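NAD-dependent aldehyde dehydrogenase (Sinorhizobium meliloti, PDB 3U4J) probably oxidises aldehydes to carboxylic acids with NAD or NADP as the electron acceptor. Local coordinates at residues Glu160-Asn172 and Leu235-Gly248. Residues are numbered along the deposited sequence; the frame is centred on the assembly and turned at random.
Sequences EPVGVVGIITPWN and LAEDPNVDMVAFTG
V164-I168 and M243-T247 pair as neighbouring parallel strands of the Rossmann-like nucleotide-binding sheet of an aldehyde dehydrogenase, the axes of these short strand segments approaching to 4.6 Å. In the middle of the ladder G166 both donates and accepts: its N reaches M243 O, and its O takes A245 N in a nearly linear bond of 2.8 Å. G166 lacks a side chain, and L235 CD2 from the end of helix 231-237 settles tightly over it, 4.1 Å from its CA. Next to it I168 spreads three ways: chi1 of -56° puts CG1 beside the backbone N, alongside L235 CD1, and CG2 anti to that N, leaning obliquely on the F246 ring at CD1 (3.7 Å), while CD1 meets V244 CG1. L256 of helix 250-261 closes over I168 and F246. The opposite face carries V165, I167, M243 and A245, whose apolar contacts are longer, V165 CG1 standing 4.4 Å from A245 CB. At the N-terminal end of the two strands, D242 OD1 takes V164 N through its anti lone pair in an almost straight bond (2.7 Å, 176°) and also forms a salt bridge with R71. With an alanine in place of D242, V164 N and the R71 guanidinium would probably lose the acceptor they share. Toward the other end the join is partly wet: a water donates to I168 O and A245 O and lies 2.7 Å from T247 OG1, which also bonds R181 NH2.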
loop_
_atom_site.group_PDB
_atom_site.type_symbol
_atom_site.label_atom_id
_atom_site.label_comp_id
_atom_site.label_asym_id
_atom_site.label_seq_id
_atom_site.Cartn_x
_atom_site.Cartn_y
_atom_site.Cartn_z
ATOM N N GLU A 160 -15.549 0.910 3.640
ATOM C CA GLU A 160 -16.927 0.453 3.816
ATOM C C GLU A 160 -17.457 0.042 2.444
ATOM O O GLU A 160 -16.889 0.435 1.410
ATOM C CB GLU A 160 -17.797 1.565 4.439
ATOM C CG GLU A 160 -17.291 2.080 5.798
ATOM C CD GLU A 160 -18.243 3.100 6.456
ATOM O OE1 GLU A 160 -19.109 3.691 5.763
ATOM O OE2 GLU A 160 -18.102 3.318 7.673
ATOM N N PRO A 161 -18.508 -0.786 2.411
ATOM C CA PRO A 161 -19.024 -1.178 1.105
ATOM C C PRO A 161 -19.822 -0.048 0.451
ATOM O O PRO A 161 -20.398 0.779 1.173
ATOM C CB PRO A 161 -19.943 -2.360 1.420
ATOM C CG PRO A 161 -20.105 -2.411 2.882
ATOM C CD PRO A 161 -19.096 -1.559 3.533
ATOM N N VAL A 162 -19.852 -0.014 -0.885
ATOM C CA VAL A 162 -20.694 0.954 -1.605
ATOM C C VAL A 162 -22.209 0.702 -1.336
ATOM O O VAL A 162 -22.976 1.645 -1.269
ATOM C CB VAL A 162 -20.333 1.059 -3.148
ATOM C CG1 VAL A 162 -20.651 -0.195 -3.884
ATOM C CG2 VAL A 162 -21.113 2.192 -3.858
ATOM N N GLY A 163 -22.619 -0.555 -1.171
ATOM C CA GLY A 163 -24.035 -0.886 -0.841
ATOM C C GLY A 163 -24.651 -1.832 -1.857
ATOM O O GLY A 163 -24.169 -2.937 -2.038
ATOM N N VAL A 164 -25.709 -1.398 -2.541
ATOM C CA VAL A 164 -26.398 -2.245 -3.514
ATOM C C VAL A 164 -25.866 -1.953 -4.890
ATOM O O VAL A 164 -25.931 -0.808 -5.370
ATOM C CB VAL A 164 -27.930 -1.981 -3.523
ATOM C CG1 VAL A 164 -28.634 -2.839 -4.597
ATOM C CG2 VAL A 164 -28.518 -2.215 -2.126
ATOM N N VAL A 165 -25.401 -3.012 -5.556
ATOM C CA VAL A 165 -24.787 -2.905 -6.847
ATOM C C VAL A 165 -25.592 -3.684 -7.881
ATOM O O VAL A 165 -25.795 -4.895 -7.744
ATOM C CB VAL A 165 -23.357 -3.513 -6.811
ATOM C CG1 VAL A 165 -22.665 -3.317 -8.173
ATOM C CG2 VAL A 165 -22.525 -2.864 -5.714
ATOM N N GLY A 166 -26.008 -3.013 -8.941
ATOM C CA GLY A 166 -26.561 -3.723 -10.102
ATOM C C GLY A 166 -25.466 -4.119 -11.077
ATOM O O GLY A 166 -24.722 -3.268 -11.552
ATOM N N ILE A 167 -25.385 -5.408 -11.393
ATOM C CA ILE A 167 -24.348 -5.935 -12.271
ATOM C C ILE A 167 -24.962 -6.491 -13.560
ATOM O O ILE A 167 -25.722 -7.436 -13.517
ATOM C CB ILE A 167 -23.532 -7.031 -11.540
ATOM C CG1 ILE A 167 -22.951 -6.467 -10.228
ATOM C CG2 ILE A 167 -22.432 -7.606 -12.464
ATOM C CD1 ILE A 167 -22.222 -7.527 -9.361
ATOM N N ILE A 168 -24.631 -5.893 -14.695
ATOM C CA ILE A 168 -25.189 -6.274 -16.006
ATOM C C ILE A 168 -24.075 -6.870 -16.825
ATOM O O ILE A 168 -23.020 -6.233 -17.012
ATOM C CB ILE A 168 -25.809 -5.062 -16.748
ATOM C CG1 ILE A 168 -26.862 -4.404 -15.853
ATOM C CG2 ILE A 168 -26.393 -5.485 -18.138
ATOM C CD1 ILE A 168 -27.279 -2.972 -16.286
ATOM N N THR A 169 -24.277 -8.098 -17.288
ATOM C CA THR A 169 -23.205 -8.848 -17.942
ATOM C C THR A 169 -23.562 -9.237 -19.383
ATOM O O THR A 169 -24.748 -9.356 -19.708
ATOM C CB THR A 169 -22.799 -10.072 -17.112
ATOM O OG1 THR A 169 -23.873 -11.032 -17.092
ATOM C CG2 THR A 169 -22.441 -9.625 -15.686
ATOM N N PRO A 170 -22.548 -9.396 -20.259
ATOM C CA PRO A 170 -22.787 -9.662 -21.692
ATOM C C PRO A 170 -22.845 -11.136 -22.034
ATOM O O PRO A 170 -22.581 -11.989 -21.171
ATOM C CB PRO A 170 -21.566 -9.038 -22.367
ATOM C CG PRO A 170 -20.473 -9.309 -21.404
ATOM C CD PRO A 170 -21.107 -9.214 -19.989
ATOM N N TRP A 171 -23.182 -11.434 -23.293
ATOM C CA TRP A 171 -23.370 -12.817 -23.740
ATOM C C TRP A 171 -22.074 -13.532 -24.133
ATOM O O TRP A 171 -22.067 -14.738 -24.330
ATOM C CB TRP A 171 -24.347 -12.839 -24.916
ATOM C CG TRP A 171 -24.053 -11.788 -25.998
ATOM C CD1 TRP A 171 -24.694 -10.576 -26.189
ATOM C CD2 TRP A 171 -23.052 -11.877 -27.024
ATOM N NE1 TRP A 171 -24.139 -9.916 -27.278
ATOM C CE2 TRP A 171 -23.150 -10.703 -27.816
ATOM C CE3 TRP A 171 -22.103 -12.844 -27.366
ATOM C CZ2 TRP A 171 -22.315 -10.472 -28.914
ATOM C CZ3 TRP A 171 -21.290 -12.625 -28.490
ATOM C CH2 TRP A 171 -21.407 -11.447 -29.241
ATOM N N ASN A 172 -20.975 -12.804 -24.233
ATOM C CA ASN A 172 -19.761 -13.437 -24.739
ATOM C C ASN A 172 -18.984 -14.244 -23.706
ATOM O O ASN A 172 -18.422 -15.289 -24.047
ATOM C CB ASN A 172 -18.870 -12.439 -25.474
ATOM C CG ASN A 172 -18.333 -11.307 -24.572
ATOM O OD1 ASN A 172 -18.881 -11.005 -23.498
ATOM N ND2 ASN A 172 -17.256 -10.658 -25.032
ATOM N N LEU A 235 -32.222 -0.729 -13.023
ATOM C CA LEU A 235 -30.962 -0.711 -12.251
ATOM C C LEU A 235 -30.280 0.660 -12.283
ATOM O O LEU A 235 -29.768 1.128 -11.262
ATOM C CB LEU A 235 -30.009 -1.821 -12.703
ATOM C CG LEU A 235 -30.510 -3.234 -12.351
ATOM C CD1 LEU A 235 -29.608 -4.288 -12.978
ATOM C CD2 LEU A 235 -30.632 -3.433 -10.826
ATOM N N ALA A 236 -30.333 1.333 -13.437
ATOM C CA ALA A 236 -29.692 2.638 -13.548
ATOM C C ALA A 236 -30.510 3.809 -12.963
ATOM O O ALA A 236 -29.932 4.858 -12.588
ATOM C CB ALA A 236 -29.275 2.894 -14.994
ATOM N N GLU A 237 -31.836 3.652 -12.858
ATOM C CA GLU A 237 -32.625 4.727 -12.217
ATOM C C GLU A 237 -33.125 4.486 -10.784
ATOM O O GLU A 237 -33.405 5.449 -10.077
ATOM C CB GLU A 237 -33.712 5.317 -13.145
ATOM C CG GLU A 237 -34.494 4.315 -13.954
ATOM C CD GLU A 237 -35.422 4.949 -15.021
ATOM O OE1 GLU A 237 -34.925 5.533 -16.019
ATOM O OE2 GLU A 237 -36.655 4.814 -14.866
ATOM N N ASP A 238 -33.191 3.236 -10.322
ATOM C CA ASP A 238 -33.814 2.979 -9.024
ATOM C C ASP A 238 -33.040 3.667 -7.879
ATOM O O ASP A 238 -31.836 3.496 -7.776
ATOM C CB ASP A 238 -33.934 1.467 -8.766
ATOM C CG ASP A 238 -34.834 1.143 -7.587
ATOM O OD1 ASP A 238 -35.877 0.523 -7.826
ATOM O OD2 ASP A 238 -34.535 1.503 -6.433
ATOM N N PRO A 239 -33.727 4.434 -7.014
ATOM C CA PRO A 239 -33.064 5.111 -5.881
ATOM C C PRO A 239 -32.391 4.184 -4.863
ATOM O O PRO A 239 -31.532 4.643 -4.109
ATOM C CB PRO A 239 -34.217 5.840 -5.175
ATOM C CG PRO A 239 -35.260 5.996 -6.217
ATOM C CD PRO A 239 -35.154 4.805 -7.117
ATOM N N ASN A 240 -32.784 2.915 -4.818
ATOM C CA ASN A 240 -32.196 1.995 -3.861
ATOM C C ASN A 240 -30.964 1.245 -4.433
ATOM O O ASN A 240 -30.394 0.405 -3.763
ATOM C CB ASN A 240 -33.237 0.970 -3.378
ATOM C CG ASN A 240 -34.261 1.556 -2.437
ATOM O OD1 ASN A 240 -33.969 2.420 -1.614
ATOM N ND2 ASN A 240 -35.480 1.060 -2.542
ATOM N N VAL A 241 -30.587 1.546 -5.671
ATOM C CA VAL A 241 -29.322 1.058 -6.240
ATOM C C VAL A 241 -28.231 2.117 -6.029
ATOM O O VAL A 241 -28.461 3.314 -6.269
ATOM C CB VAL A 241 -29.478 0.725 -7.726
ATOM C CG1 VAL A 241 -28.117 0.277 -8.305
ATOM C CG2 VAL A 241 -30.544 -0.366 -7.914
ATOM N N ASP A 242 -27.066 1.687 -5.543
ATOM C CA ASP A 242 -25.947 2.597 -5.238
ATOM C C ASP A 242 -24.923 2.692 -6.373
ATOM O O ASP A 242 -24.215 3.673 -6.492
ATOM C CB ASP A 242 -25.281 2.177 -3.923
ATOM C CG ASP A 242 -26.274 2.212 -2.751
ATOM O OD1 ASP A 242 -26.500 1.160 -2.097
ATOM O OD2 ASP A 242 -26.860 3.307 -2.539
HETATM N N MSE A 243 -24.901 1.682 -7.226
HETATM C CA MSE A 243 -23.919 1.571 -8.276
HETATM C C MSE A 243 -24.390 0.633 -9.353
HETATM O O MSE A 243 -25.018 -0.381 -9.058
HETATM C CB MSE A 243 -22.614 0.997 -7.689
HETATM C CG MSE A 243 -21.538 0.825 -8.729
HETATM SE SE MSE A 243 -19.822 0.427 -7.828
HETATM C CE MSE A 243 -18.774 0.226 -9.503
ATOM N N VAL A 244 -24.056 0.953 -10.598
ATOM C CA VAL A 244 -24.248 0.025 -11.722
ATOM C C VAL A 244 -22.895 -0.340 -12.304
ATOM O O VAL A 244 -22.078 0.550 -12.607
ATOM C CB VAL A 244 -25.073 0.662 -12.872
ATOM C CG1 VAL A 244 -25.327 -0.358 -13.956
ATOM C CG2 VAL A 244 -26.414 1.170 -12.332
ATOM N N ALA A 245 -22.660 -1.637 -12.441
ATOM C CA ALA A 245 -21.433 -2.159 -13.032
ATOM C C ALA A 245 -21.875 -2.842 -14.313
ATOM O O ALA A 245 -22.481 -3.909 -14.256
ATOM C CB ALA A 245 -20.792 -3.172 -12.100
ATOM N N PHE A 246 -21.578 -2.227 -15.448
ATOM C CA PHE A 246 -22.044 -2.697 -16.753
ATOM C C PHE A 246 -20.868 -3.163 -17.592
ATOM O O PHE A 246 -19.804 -2.507 -17.619
ATOM C CB PHE A 246 -22.804 -1.556 -17.496
ATOM C CG PHE A 246 -23.120 -1.894 -18.938
ATOM C CD1 PHE A 246 -24.283 -2.618 -19.266
ATOM C CD2 PHE A 246 -22.229 -1.543 -19.957
ATOM C CE1 PHE A 246 -24.578 -2.963 -20.614
ATOM C CE2 PHE A 246 -22.502 -1.869 -21.296
ATOM C CZ PHE A 246 -23.687 -2.588 -21.623
ATOM N N THR A 247 -21.057 -4.273 -18.293
ATOM C CA THR A 247 -20.101 -4.755 -19.245
ATOM C C THR A 247 -20.841 -5.061 -20.548
ATOM O O THR A 247 -21.810 -5.824 -20.554
ATOM C CB THR A 247 -19.369 -6.027 -18.707
ATOM O OG1 THR A 247 -18.781 -5.731 -17.414
ATOM C CG2 THR A 247 -18.282 -6.493 -19.720
ATOM N N GLY A 248 -20.403 -4.446 -21.641
ATOM C CA GLY A 248 -21.061 -4.650 -22.942
ATOM C C GLY A 248 -20.619 -3.592 -23.930
ATOM O O GLY A 248 -19.495 -3.105 -23.841
HETATM O O HOH W 1 -20.609 -6.052 -15.413
#